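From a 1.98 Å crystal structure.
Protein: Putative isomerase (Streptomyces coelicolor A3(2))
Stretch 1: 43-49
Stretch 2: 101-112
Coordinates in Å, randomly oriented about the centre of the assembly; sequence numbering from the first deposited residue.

Stretch 1 (43-49) GVEGWGE
Stretch 2 (101-112) DVACWDAMGKAT

How do strand and helix lie together? Residues 45-49 form an extended strand after Val44 in the loop, phi/psi near -120/145 for 45-47, with phi near -140° at Gly48 and Glu49; 101-112 are helical, near -63/-42 through Lys110, psi opening to -26° at Ala111 and Thr112 at -102/-6. Their directions run roughly antiparallel, at 147°, closest approach of the axes 5.6 Å. Gly46 CA sits 4.2 Å from Ala107 CA, and Trp47 CA 4.3 Å from Ala103 CA.

What lets the backbones come so close at the start of the helix segment? Gly46 has no side chain; a CB there would lie 1.9 Å from Ala103 O, a clash. Val102 (chi1 t) points toward the strand, its CG1 3.8 Å from Trp47 O. Ala103 CA meets Trp47 O at 3.5 Å, and Gly46 CA meets Ala103 O at 3.3 Å, both CA-H...O contacts.

Which side chains meet the strand? The Asp106 carboxylate (chi1 t, chi2 39°) accepts the Trp47 amide N-H, N to OD2 2.9 Å. CA-to-CB of Trp47 (m, chi2 83°) points away, though CB lies 4.1 Å from Asp106 OD2; OD2 and Lys110 NZ sit at the ring edge. Val44 (t) points toward the helix, its CG1 in apolar contact with Ala107 CB at 4.0 Å and 3.7 Å from Lys110 CB. The Lys110 ammonium (m, t, t, t) serves both a carbonyl and a carboxylate: NZ hydrogen-bonds Glu45 O at 3.0 Å and makes a salt bridge of 3.3 Å to Asp106 OD2.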

# COMPACT_ATOMS: atom_id res chain seq x y z
N GLY A 43 19.85 -17.14 16.27
CA GLY A 43 18.92 -18.15 15.77
C GLY A 43 17.65 -17.47 15.29
O GLY A 43 16.86 -18.07 14.56
N VAL A 44 17.46 -16.21 15.68
CA VAL A 44 16.28 -15.47 15.27
C VAL A 44 16.35 -15.10 13.79
O VAL A 44 17.40 -14.66 13.30
CB VAL A 44 16.11 -14.17 16.09
CG1 VAL A 44 15.14 -13.22 15.39
CG2 VAL A 44 15.58 -14.52 17.47
N GLU A 45 15.22 -15.26 13.10
CA GLU A 45 15.11 -14.95 11.68
C GLU A 45 13.99 -13.95 11.41
O GLU A 45 12.93 -14.03 12.02
CB GLU A 45 14.83 -16.22 10.86
CG GLU A 45 15.96 -17.24 10.87
CD GLU A 45 15.68 -18.46 10.01
OE1 GLU A 45 16.62 -19.26 9.81
OE2 GLU A 45 14.54 -18.64 9.53
N GLY A 46 14.23 -13.03 10.48
CA GLY A 46 13.22 -12.05 10.14
C GLY A 46 12.87 -12.17 8.66
O GLY A 46 13.75 -12.41 7.84
N TRP A 47 11.59 -11.98 8.32
CA TRP A 47 11.15 -12.08 6.94
C TRP A 47 10.53 -10.79 6.43
O TRP A 47 9.87 -10.07 7.17
CB TRP A 47 10.14 -13.21 6.77
CG TRP A 47 10.72 -14.56 7.01
CD1 TRP A 47 10.89 -15.17 8.22
CD2 TRP A 47 11.25 -15.45 6.03
NE1 TRP A 47 11.50 -16.39 8.05
CE2 TRP A 47 11.73 -16.59 6.71
CE3 TRP A 47 11.36 -15.40 4.63
CZ2 TRP A 47 12.33 -17.67 6.04
CZ3 TRP A 47 11.96 -16.48 3.96
CH2 TRP A 47 12.43 -17.60 4.67
N GLY A 48 10.75 -10.53 5.14
CA GLY A 48 10.21 -9.34 4.52
C GLY A 48 9.80 -9.67 3.10
O GLY A 48 10.36 -10.58 2.48
N GLU A 49 8.81 -8.94 2.58
CA GLU A 49 8.32 -9.16 1.24
C GLU A 49 8.13 -7.80 0.59
O GLU A 49 7.65 -6.86 1.24
CB GLU A 49 6.98 -9.89 1.27
CG GLU A 49 6.31 -10.06 -0.08
CD GLU A 49 4.79 -10.04 0.02
OE1 GLU A 49 4.24 -10.60 0.99
OE2 GLU A 49 4.15 -9.48 -0.89
N ASP A 101 14.14 -3.65 5.67
CA ASP A 101 13.65 -2.91 6.82
C ASP A 101 12.64 -3.76 7.58
O ASP A 101 12.73 -3.90 8.80
CB ASP A 101 12.98 -1.61 6.37
CG ASP A 101 12.52 -0.75 7.54
OD1 ASP A 101 13.32 0.05 8.06
OD2 ASP A 101 11.35 -0.89 7.95
N VAL A 102 11.67 -4.31 6.85
CA VAL A 102 10.64 -5.14 7.45
C VAL A 102 11.22 -6.40 8.10
O VAL A 102 10.84 -6.76 9.21
CB VAL A 102 9.60 -5.56 6.38
CG1 VAL A 102 8.57 -6.50 6.99
CG2 VAL A 102 8.92 -4.32 5.83
N ALA A 103 12.15 -7.05 7.42
CA ALA A 103 12.77 -8.25 7.96
C ALA A 103 13.45 -7.95 9.29
O ALA A 103 13.38 -8.75 10.22
CB ALA A 103 13.79 -8.83 6.97
N CYS A 104 14.09 -6.79 9.39
CA CYS A 104 14.75 -6.41 10.64
C CYS A 104 13.74 -6.17 11.77
O CYS A 104 13.98 -6.54 12.92
CB CYS A 104 15.62 -5.17 10.43
SG CYS A 104 17.11 -5.46 9.47
N TRP A 105 12.61 -5.54 11.44
CA TRP A 105 11.58 -5.29 12.44
C TRP A 105 11.02 -6.63 12.93
O TRP A 105 10.77 -6.81 14.12
CB TRP A 105 10.44 -4.46 11.85
CG TRP A 105 10.69 -2.97 11.92
CD1 TRP A 105 11.16 -2.17 10.92
CD2 TRP A 105 10.47 -2.12 13.05
NE1 TRP A 105 11.24 -0.87 11.36
CE2 TRP A 105 10.83 -0.81 12.66
CE3 TRP A 105 10.01 -2.34 14.36
CZ2 TRP A 105 10.74 0.28 13.54
CZ3 TRP A 105 9.92 -1.26 15.23
CH2 TRP A 105 10.29 0.03 14.82
N ASP A 106 10.82 -7.55 12.00
CA ASP A 106 10.30 -8.87 12.34
C ASP A 106 11.29 -9.54 13.30
O ASP A 106 10.90 -10.09 14.32
CB ASP A 106 10.12 -9.68 11.06
CG ASP A 106 9.45 -11.03 11.30
OD1 ASP A 106 8.50 -11.10 12.12
OD2 ASP A 106 9.86 -12.00 10.63
N ALA A 107 12.58 -9.46 12.97
CA ALA A 107 13.63 -10.04 13.80
C ALA A 107 13.67 -9.37 15.18
O ALA A 107 13.90 -10.03 16.19
CB ALA A 107 14.98 -9.91 13.11
N MSE A 108 13.46 -8.06 15.21
CA MSE A 108 13.47 -7.29 16.45
C MSE A 108 12.33 -7.73 17.38
O MSE A 108 12.52 -7.86 18.59
CB MSE A 108 13.33 -5.79 16.16
CG MSE A 108 14.62 -5.09 15.71
SE MSE A 108 14.26 -3.25 15.16
CE MSE A 108 14.61 -3.45 13.29
N GLY A 109 11.16 -7.94 16.80
CA GLY A 109 10.02 -8.36 17.59
C GLY A 109 10.26 -9.74 18.16
O GLY A 109 9.92 -10.03 19.31
N LYS A 110 10.86 -10.61 17.36
CA LYS A 110 11.16 -11.97 17.80
C LYS A 110 12.24 -11.93 18.88
O LYS A 110 12.14 -12.62 19.88
CB LYS A 110 11.62 -12.81 16.60
CG LYS A 110 10.50 -13.04 15.60
CD LYS A 110 10.94 -13.84 14.39
CE LYS A 110 9.75 -14.09 13.48
NZ LYS A 110 10.09 -14.88 12.27
N ALA A 111 13.27 -11.10 18.68
CA ALA A 111 14.33 -11.01 19.67
C ALA A 111 13.82 -10.42 20.98
O ALA A 111 14.37 -10.69 22.05
CB ALA A 111 15.49 -10.17 19.12
N THR A 112 12.75 -9.62 20.93
CA THR A 112 12.21 -9.03 22.15
C THR A 112 10.95 -9.74 22.64
O THR A 112 10.44 -9.42 23.71
CB THR A 112 11.83 -7.54 21.95
OG1 THR A 112 10.85 -7.44 20.91
CG2 THR A 112 13.06 -6.72 21.60